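Side-chain contacts in pilus tip adhesin Cpa (Streptococcus pyogenes, PDB 4C0Z), which sits at the tip of the streptococcal pilus and can bind covalently, through reactive thioester bonds, to targets on the host cell surface, thereby mediating adhesion: residues 8-13 / 18-23; 105-110 / 185-190. All coordinates share one frame; numbering follows the deposited sequence.

Contact 1. Residues 8-13 / 18-23; sequences PNKQSS and PWYGYD
K10 lies across the ring of Y20 and then bonds to its hydroxyl, so that one lysine side chain uses both the apolar and the polar part of a tyrosine. Its CD stands over the ring face, 3.9 Å from the Y20 centroid and 28° off the normal, a CH-pi contact. Beyond it the extended chain carries NZ to Y20 OH, where it donates a hydrogen bond of 3.0 Å. At the ring edge, near its plane, P8 CB meets Y20 CE2 at 3.6 Å. The same proline reaches a second aromatic, its CG lying 3.7 Å from Y22 CZ in an oblique approach. With chi1 at 50°, Y22 turns back alongside Y20, and its CD1 lies over the rim of that ring's other face, away from K10. Farther along, S12 CB rests 3.7 Å from P18 CA, and two waters complete the junction: one lies between K10 O and P18 O, the other accepts from S12 N and is also within hydrogen-bonding distance of P18 O.

The second shell fixes the polar ends. K10 NZ also bonds to S66 O, Y22 OH to E50 OE2, and S12 OG to Y17 O. P8 is held from its own backbone, its O bonding to N44 ND2. Backbone bonds to N44 on one flank and Y74 on the other mean that the strand carrying Y20 and Y22 is hydrogen-bonded along both sides. An irregular N-terminal segment thus packs, largely through side chains and water, over strand 19-23, which pairs with strands 41-44 and 72-78 and so closes the antiparallel beta-barrel of this N-terminal thioester domain.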
ATOM      1  N   PRO I   8      20.608  -5.320  14.946  1.00 54.30           N
ATOM      2  CA  PRO I   8      20.653  -6.675  14.358  1.00 52.08           C
ATOM      3  C   PRO I   8      21.906  -6.932  13.512  1.00 57.05           C
ATOM      4  O   PRO I   8      22.444  -6.013  12.889  1.00 56.72           O
ATOM      5  CB  PRO I   8      19.382  -6.736  13.485  1.00 50.79           C
ATOM      6  CG  PRO I   8      18.562  -5.565  13.850  1.00 54.17           C
ATOM      7  CD  PRO I   8      19.479  -4.533  14.399  1.00 52.81           C
ATOM      8  N   ASN I   9      22.380  -8.183  13.519  1.00 54.15           N
ATOM      9  CA  ASN I   9      23.543  -8.620  12.739  1.00 54.19           C
ATOM     10  C   ASN I   9      23.143  -9.856  11.935  1.00 53.90           C
ATOM     11  O   ASN I   9      23.230 -10.987  12.423  1.00 53.67           O
ATOM     12  CB  ASN I   9      24.768  -8.883  13.632  1.00 58.52           C
ATOM     13  CG  ASN I   9      26.062  -9.090  12.866  1.00 92.95           C
ATOM     14  OD1 ASN I   9      26.084  -9.348  11.650  1.00 88.09           O
ATOM     15  ND2 ASN I   9      27.180  -8.994  13.570  1.00 88.21           N
ATOM     16  N   LYS I  10      22.643  -9.620  10.719  1.00 47.07           N
ATOM     17  CA  LYS I  10      22.196 -10.688   9.834  1.00 45.26           C
ATOM     18  C   LYS I  10      22.965 -10.646   8.524  1.00 48.43           C
ATOM     19  O   LYS I  10      23.039  -9.603   7.890  1.00 50.34           O
ATOM     20  CB  LYS I  10      20.662 -10.686   9.646  1.00 45.19           C
ATOM     21  CG  LYS I  10      19.932 -11.064  10.936  1.00 52.50           C
ATOM     22  CD  LYS I  10      18.418 -11.021  10.826  1.00 53.30           C
ATOM     23  CE  LYS I  10      17.812 -10.945  12.216  1.00 65.11           C
ATOM     24  NZ  LYS I  10      16.308 -10.933  12.220  1.00 60.31           N
ATOM     25  N   GLN I  11      23.617 -11.763   8.179  1.00 42.05           N
ATOM     26  CA  GLN I  11      24.403 -11.916   6.954  1.00 41.33           C
ATOM     27  C   GLN I  11      23.494 -12.413   5.814  1.00 43.48           C
ATOM     28  O   GLN I  11      22.743 -13.374   6.007  1.00 42.42           O
ATOM     29  CB  GLN I  11      25.550 -12.905   7.204  1.00 43.33           C
ATOM     30  CG  GLN I  11      26.549 -12.978   6.049  1.00 43.21           C
ATOM     31  CD  GLN I  11      27.709 -13.942   6.266  1.00 50.12           C
ATOM     32  OE1 GLN I  11      28.641 -14.038   5.460  1.00 49.68           O
ATOM     33  NE2 GLN I  11      27.710 -14.691   7.345  1.00 41.31           N
ATOM     34  N   SER I  12      23.573 -11.775   4.646  1.00 39.79           N
ATOM     35  CA  SER I  12      22.753 -12.146   3.486  1.00 38.51           C
ATOM     36  C   SER I  12      23.117 -13.512   2.901  1.00 43.50           C
ATOM     37  O   SER I  12      24.247 -13.929   2.945  1.00 41.59           O
ATOM     38  CB  SER I  12      22.821 -11.077   2.398  1.00 37.90           C
ATOM     39  OG  SER I  12      21.984 -11.427   1.311  1.00 38.68           O
ATOM     40  N   SER I  13      22.092 -14.200   2.377  1.00 42.97           N
ATOM     41  CA  SER I  13      22.191 -15.494   1.698  1.00 44.20           C
ATOM     42  C   SER I  13      21.986 -15.237   0.196  1.00 47.62           C
ATOM     43  O   SER I  13      22.039 -16.170  -0.599  1.00 49.75           O
ATOM     44  CB  SER I  13      21.130 -16.455   2.243  1.00 46.92           C
ATOM     45  OG  SER I  13      19.832 -15.878   2.225  1.00 51.78           O
ATOM     46  N   PRO I  18      23.490  -7.566  -0.161  1.00 41.50           N
ATOM     47  CA  PRO I  18      24.021  -7.767   1.201  1.00 40.71           C
ATOM     48  C   PRO I  18      23.341  -7.000   2.348  1.00 42.67           C
ATOM     49  O   PRO I  18      23.567  -7.342   3.517  1.00 40.33           O
ATOM     50  CB  PRO I  18      25.475  -7.352   1.041  1.00 44.77           C
ATOM     51  CG  PRO I  18      25.422  -6.266   0.035  1.00 49.29           C
ATOM     52  CD  PRO I  18      24.345  -6.623  -0.924  1.00 44.30           C
ATOM     53  N   TRP I  19      22.540  -5.960   2.019  1.00 39.20           N
ATOM     54  CA  TRP I  19      21.877  -5.127   3.010  1.00 38.25           C
ATOM     55  C   TRP I  19      20.654  -5.780   3.604  1.00 38.01           C
ATOM     56  O   TRP I  19      19.844  -6.362   2.888  1.00 35.34           O
ATOM     57  CB  TRP I  19      21.524  -3.749   2.432  1.00 37.78           C
ATOM     58  CG  TRP I  19      22.725  -2.888   2.176  1.00 41.09           C
ATOM     59  CD1 TRP I  19      23.543  -2.915   1.079  1.00 45.28           C
ATOM     60  CD2 TRP I  19      23.259  -1.888   3.053  1.00 42.87           C
ATOM     61  NE1 TRP I  19      24.559  -1.994   1.221  1.00 46.17           N
ATOM     62  CE2 TRP I  19      24.410  -1.349   2.424  1.00 48.19           C
ATOM     63  CE3 TRP I  19      22.884  -1.397   4.321  1.00 43.54           C
ATOM     64  CZ2 TRP I  19      25.168  -0.323   3.006  1.00 50.17           C
ATOM     65  CZ3 TRP I  19      23.647  -0.387   4.898  1.00 47.13           C
ATOM     66  CH2 TRP I  19      24.770   0.136   4.246  1.00 50.47           C
ATOM     67  N   TYR I  20      20.526  -5.690   4.929  1.00 36.03           N
ATOM     68  CA  TYR I  20      19.387  -6.204   5.669  1.00 34.08           C
ATOM     69  C   TYR I  20      18.423  -5.025   5.883  1.00 35.99           C
ATOM     70  O   TYR I  20      18.821  -3.999   6.424  1.00 37.08           O
ATOM     71  CB  TYR I  20      19.868  -6.839   6.999  1.00 35.89           C
ATOM     72  CG  TYR I  20      18.775  -7.245   7.964  1.00 34.75           C
ATOM     73  CD1 TYR I  20      17.644  -7.935   7.521  1.00 34.23           C
ATOM     74  CD2 TYR I  20      18.924  -7.047   9.335  1.00 36.66           C
ATOM     75  CE1 TYR I  20      16.651  -8.328   8.405  1.00 32.77           C
ATOM     76  CE2 TYR I  20      17.927  -7.433  10.234  1.00 36.62           C
ATOM     77  CZ  TYR I  20      16.789  -8.066   9.759  1.00 38.98           C
ATOM     78  OH  TYR I  20      15.800  -8.444  10.635  1.00 38.08           O
ATOM     79  N   GLY I  21      17.202  -5.153   5.368  1.00 31.91           N
ATOM     80  CA  GLY I  21      16.162  -4.139   5.481  1.00 30.16           C
ATOM     81  C   GLY I  21      15.035  -4.693   6.318  1.00 33.23           C
ATOM     82  O   GLY I  21      14.571  -5.799   6.064  1.00 32.48           O
ATOM     83  N   TYR I  22      14.612  -3.956   7.335  1.00 30.55           N
ATOM     84  CA  TYR I  22      13.606  -4.441   8.285  1.00 28.77           C
ATOM     85  C   TYR I  22      12.833  -3.327   8.946  1.00 31.06           C
ATOM     86  O   TYR I  22      13.246  -2.170   8.928  1.00 32.59           O
ATOM     87  CB  TYR I  22      14.332  -5.259   9.406  1.00 29.88           C
ATOM     88  CG  TYR I  22      15.517  -4.537  10.030  1.00 32.26           C
ATOM     89  CD1 TYR I  22      16.736  -4.445   9.356  1.00 36.14           C
ATOM     90  CD2 TYR I  22      15.401  -3.887  11.256  1.00 32.63           C
ATOM     91  CE1 TYR I  22      17.815  -3.757   9.901  1.00 38.93           C
ATOM     92  CE2 TYR I  22      16.479  -3.185  11.809  1.00 35.08           C
ATOM     93  CZ  TYR I  22      17.689  -3.141  11.131  1.00 43.24           C
ATOM     94  OH  TYR I  22      18.788  -2.487  11.627  1.00 46.86           O
ATOM     95  N   ASP I  23      11.745  -3.695   9.603  1.00 25.86           N
ATOM     96  CA  ASP I  23      10.989  -2.758  10.394  1.00 25.10           C
ATOM     97  C   ASP I  23      11.472  -2.959  11.886  1.00 29.59           C
ATOM     98  O   ASP I  23      11.312  -4.047  12.442  1.00 30.85           O
ATOM     99  CB  ASP I  23       9.471  -3.034  10.235  1.00 24.69           C
ATOM    100  CG  ASP I  23       8.570  -1.959  10.828  1.00 29.73           C
ATOM    101  OD1 ASP I  23       9.100  -0.954  11.361  1.00 31.20           O
ATOM    102  OD2 ASP I  23       7.346  -2.064  10.665  1.00 35.76           O
TER
HETATM  103  O   HOH W   1      23.518  -7.509   6.397  1.00 38.30           O
HETATM  104  O   HOH W   2      25.194  -9.533   4.257  1.00 30.40           O

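Contact 2. Residues 105-110 / 185-190; sequences ILYNGY and NQVPAN
The ring of Y107 lies with one face against the backbone of V187 and its edge toward N185, the loop curving round it. V187 CA stands almost squarely above the ring centre, 4.1 Å from the Y107 centroid and only 11° off the normal, which makes this a CH-pi contact from the main chain. The valine's CG2 lies nearer the root of the tyrosine, 3.7 Å from Y107 CB, where the two side chains run alongside, pointing opposite ways. P188 approaches the far half of the ring obliquely, its CD 3.5 Å from Y107 CE1.

Y107 CG is anti to the backbone N (chi1 -170°), a setting that swings the ring out from the last turn of helix 98-108 toward the loop. On its other long side, N185 O comes close to the plane of the ring, 3.6 Å from CE2 of Y107. No hydrogen bond joins the two segments: the Y107 hydroxyl bonds instead to R114 NE, and N185 O accepts from N115 ND2. N108 OD1 also takes a bond from N115 ND2, so that one asparagine amide ties the helix end to the loop. Y191 adds an edge-to-face ring contact to Y107, and Y211 of strand 205-211 touches it as well.

Through the face of Y107, the C-terminal turn of helix 98-108 is thereby packed onto the connection between helix 177-181 and strand 191-198, joining a helix of the thioester domain to the chain's return into the beta-barrel.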
ATOM      1  N   ILE I 105      12.932  16.145   1.426  1.00 59.98           N
ATOM      2  CA  ILE I 105      12.065  15.563   2.449  1.00 57.90           C
ATOM      3  C   ILE I 105      12.912  14.881   3.510  1.00 63.76           C
ATOM      4  O   ILE I 105      12.659  15.085   4.693  1.00 65.26           O
ATOM      5  CB  ILE I 105      10.994  14.605   1.854  1.00 56.60           C
ATOM      6  CG1 ILE I 105       9.941  15.396   1.055  1.00 57.50           C
ATOM      7  CG2 ILE I 105      10.321  13.749   2.950  1.00 54.77           C
ATOM      8  CD1 ILE I 105       9.114  14.527   0.141  1.00 60.27           C
ATOM      9  N   LEU I 106      13.905  14.080   3.095  1.00 58.45           N
ATOM     10  CA  LEU I 106      14.763  13.367   4.027  1.00 56.99           C
ATOM     11  C   LEU I 106      15.608  14.321   4.866  1.00 65.12           C
ATOM     12  O   LEU I 106      15.727  14.117   6.071  1.00 65.39           O
ATOM     13  CB  LEU I 106      15.614  12.307   3.297  1.00 55.18           C
ATOM     14  CG  LEU I 106      14.838  11.164   2.616  1.00 55.69           C
ATOM     15  CD1 LEU I 106      15.768  10.162   1.968  1.00 54.56           C
ATOM     16  CD2 LEU I 106      13.949  10.431   3.597  1.00 54.37           C
ATOM     17  N   TYR I 107      16.109  15.406   4.245  1.00 65.00           N
ATOM     18  CA  TYR I 107      16.906  16.461   4.876  1.00 68.25           C
ATOM     19  C   TYR I 107      16.108  17.236   5.926  1.00 70.32           C
ATOM     20  O   TYR I 107      16.661  17.621   6.951  1.00 71.51           O
ATOM     21  CB  TYR I 107      17.439  17.415   3.796  1.00 73.33           C
ATOM     22  CG  TYR I 107      18.466  18.421   4.270  1.00 80.27           C
ATOM     23  CD1 TYR I 107      19.755  18.023   4.609  1.00 83.18           C
ATOM     24  CD2 TYR I 107      18.178  19.784   4.287  1.00 84.95           C
ATOM     25  CE1 TYR I 107      20.704  18.943   5.045  1.00 88.79           C
ATOM     26  CE2 TYR I 107      19.129  20.718   4.688  1.00 90.74           C
ATOM     27  CZ  TYR I 107      20.395  20.293   5.060  1.00 97.25           C
ATOM     28  OH  TYR I 107      21.348  21.205   5.427  1.00 98.50           O
ATOM     29  N   ASN I 108      14.811  17.439   5.676  1.00 64.96           N
ATOM     30  CA  ASN I 108      13.901  18.180   6.550  1.00 66.44           C
ATOM     31  C   ASN I 108      13.044  17.339   7.491  1.00 68.15           C
ATOM     32  O   ASN I 108      12.442  17.890   8.421  1.00 68.02           O
ATOM     33  CB  ASN I 108      13.003  19.084   5.716  1.00 69.00           C
ATOM     34  CG  ASN I 108      13.703  20.328   5.283  1.00 90.39           C
ATOM     35  OD1 ASN I 108      13.778  21.307   6.031  1.00 86.83           O
ATOM     36  ND2 ASN I 108      14.289  20.287   4.093  1.00 81.52           N
ATOM     37  N   GLY I 109      12.971  16.034   7.230  1.00 62.13           N
ATOM     38  CA  GLY I 109      12.160  15.102   7.999  1.00 57.89           C
ATOM     39  C   GLY I 109      12.895  14.396   9.108  1.00 62.30           C
ATOM     40  O   GLY I 109      13.979  14.820   9.509  1.00 65.00           O
ATOM     41  N   TYR I 110      12.318  13.296   9.602  1.00 57.55           N
ATOM     42  CA  TYR I 110      12.921  12.532  10.682  1.00 57.95           C
ATOM     43  C   TYR I 110      14.109  11.657  10.223  1.00 62.79           C
ATOM     44  O   TYR I 110      13.961  10.896   9.267  1.00 60.05           O
ATOM     45  CB  TYR I 110      11.865  11.686  11.426  1.00 56.29           C
ATOM     46  CG  TYR I 110      12.435  10.967  12.633  1.00 57.53           C
ATOM     47  CD1 TYR I 110      13.068   9.730  12.501  1.00 57.09           C
ATOM     48  CD2 TYR I 110      12.423  11.562  13.894  1.00 60.59           C
ATOM     49  CE1 TYR I 110      13.635   9.085  13.599  1.00 59.78           C
ATOM     50  CE2 TYR I 110      12.988  10.926  15.001  1.00 61.71           C
ATOM     51  CZ  TYR I 110      13.587   9.683  14.850  1.00 66.86           C
ATOM     52  OH  TYR I 110      14.135   9.038  15.929  1.00 66.31           O
ATOM     53  N   ASN I 185      18.230  26.617   5.540  1.00107.31           N
ATOM     54  CA  ASN I 185      19.172  25.548   5.226  1.00104.41           C
ATOM     55  C   ASN I 185      18.712  24.702   4.037  1.00103.26           C
ATOM     56  O   ASN I 185      17.695  24.010   4.124  1.00 97.81           O
ATOM     57  CB  ASN I 185      19.435  24.680   6.458  1.00102.64           C
ATOM     58  CG  ASN I 185      19.917  25.444   7.665  1.00122.21           C
ATOM     59  OD1 ASN I 185      20.943  26.117   7.628  1.00117.25           O
ATOM     60  ND2 ASN I 185      19.185  25.348   8.765  1.00113.89           N
ATOM     61  N   GLN I 186      19.458  24.771   2.920  1.00101.07           N
ATOM     62  CA  GLN I 186      19.172  24.007   1.699  1.00 96.99           C
ATOM     63  C   GLN I 186      20.046  22.741   1.652  1.00 97.37           C
ATOM     64  O   GLN I 186      21.108  22.724   2.271  1.00 99.01           O
ATOM     65  CB  GLN I 186      19.393  24.878   0.442  1.00102.02           C
ATOM     66  CG  GLN I 186      18.458  26.096   0.323  1.00115.61           C
ATOM     67  CD  GLN I 186      17.009  25.743   0.041  1.00132.04           C
ATOM     68  OE1 GLN I 186      16.655  25.238  -1.030  1.00125.08           O
ATOM     69  NE2 GLN I 186      16.132  26.035   0.991  1.00122.87           N
ATOM     70  N   VAL I 187      19.595  21.681   0.937  1.00 89.76           N
ATOM     71  CA  VAL I 187      20.329  20.409   0.804  1.00 86.46           C
ATOM     72  C   VAL I 187      21.743  20.638   0.219  1.00 95.61           C
ATOM     73  O   VAL I 187      21.870  21.097  -0.922  1.00 96.40           O
ATOM     74  CB  VAL I 187      19.554  19.324   0.004  1.00 84.53           C
ATOM     75  CG1 VAL I 187      20.321  18.002  -0.055  1.00 81.30           C
ATOM     76  CG2 VAL I 187      18.173  19.102   0.590  1.00 80.77           C
ATOM     77  N   PRO I 188      22.812  20.316   0.983  1.00 94.69           N
ATOM     78  CA  PRO I 188      24.167  20.469   0.431  1.00 99.03           C
ATOM     79  C   PRO I 188      24.521  19.318  -0.521  1.00102.20           C
ATOM     80  O   PRO I 188      23.842  18.293  -0.514  1.00 96.84           O
ATOM     81  CB  PRO I 188      25.045  20.467   1.682  1.00102.85           C
ATOM     82  CG  PRO I 188      24.298  19.574   2.647  1.00101.58           C
ATOM     83  CD  PRO I 188      22.839  19.763   2.356  1.00 93.91           C
ATOM     84  N   ALA I 189      25.594  19.480  -1.321  1.00104.12           N
ATOM     85  CA  ALA I 189      26.071  18.466  -2.274  1.00102.68           C
ATOM     86  C   ALA I 189      26.500  17.134  -1.608  1.00104.63           C
ATOM     87  O   ALA I 189      26.377  16.079  -2.233  1.00100.94           O
ATOM     88  CB  ALA I 189      27.220  19.034  -3.101  1.00108.36           C
ATOM     89  N   ASN I 190      26.987  17.192  -0.345  1.00103.52           N
ATOM     90  CA  ASN I 190      27.467  16.023   0.410  1.00101.05           C
ATOM     91  C   ASN I 190      26.350  15.167   1.045  1.00 98.07           C
ATOM     92  O   ASN I 190      26.627  14.036   1.448  1.00 94.64           O
ATOM     93  CB  ASN I 190      28.524  16.428   1.457  1.00106.09           C
ATOM     94  CG  ASN I 190      28.066  17.460   2.456  1.00128.66           C
ATOM     95  OD1 ASN I 190      27.767  18.607   2.113  1.00126.40           O
ATOM     96  ND2 ASN I 190      28.062  17.093   3.726  1.00117.59           N
TER

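Contact 1 is complete within the first two dozen residues; contact 2 bridges 74 intervening residues much later. Their centres are 26 Å apart and their nearest atoms about 11 Å, so they do not touch. Contact 1 belongs to the beta-barrel, on its N-terminal side, through strand 19-23, whereas contact 2 lies at the helix-to-barrel junction, beside the same six-stranded antiparallel sheet, its loop leading into strand 191-198. The reactive Cys-Gln thioester of this domain is formed by C55, on strand 51-56, and Q204, the site where spermidine is bound here; the side chain of Y22 in contact 1 is about 13 Å from that spermidine.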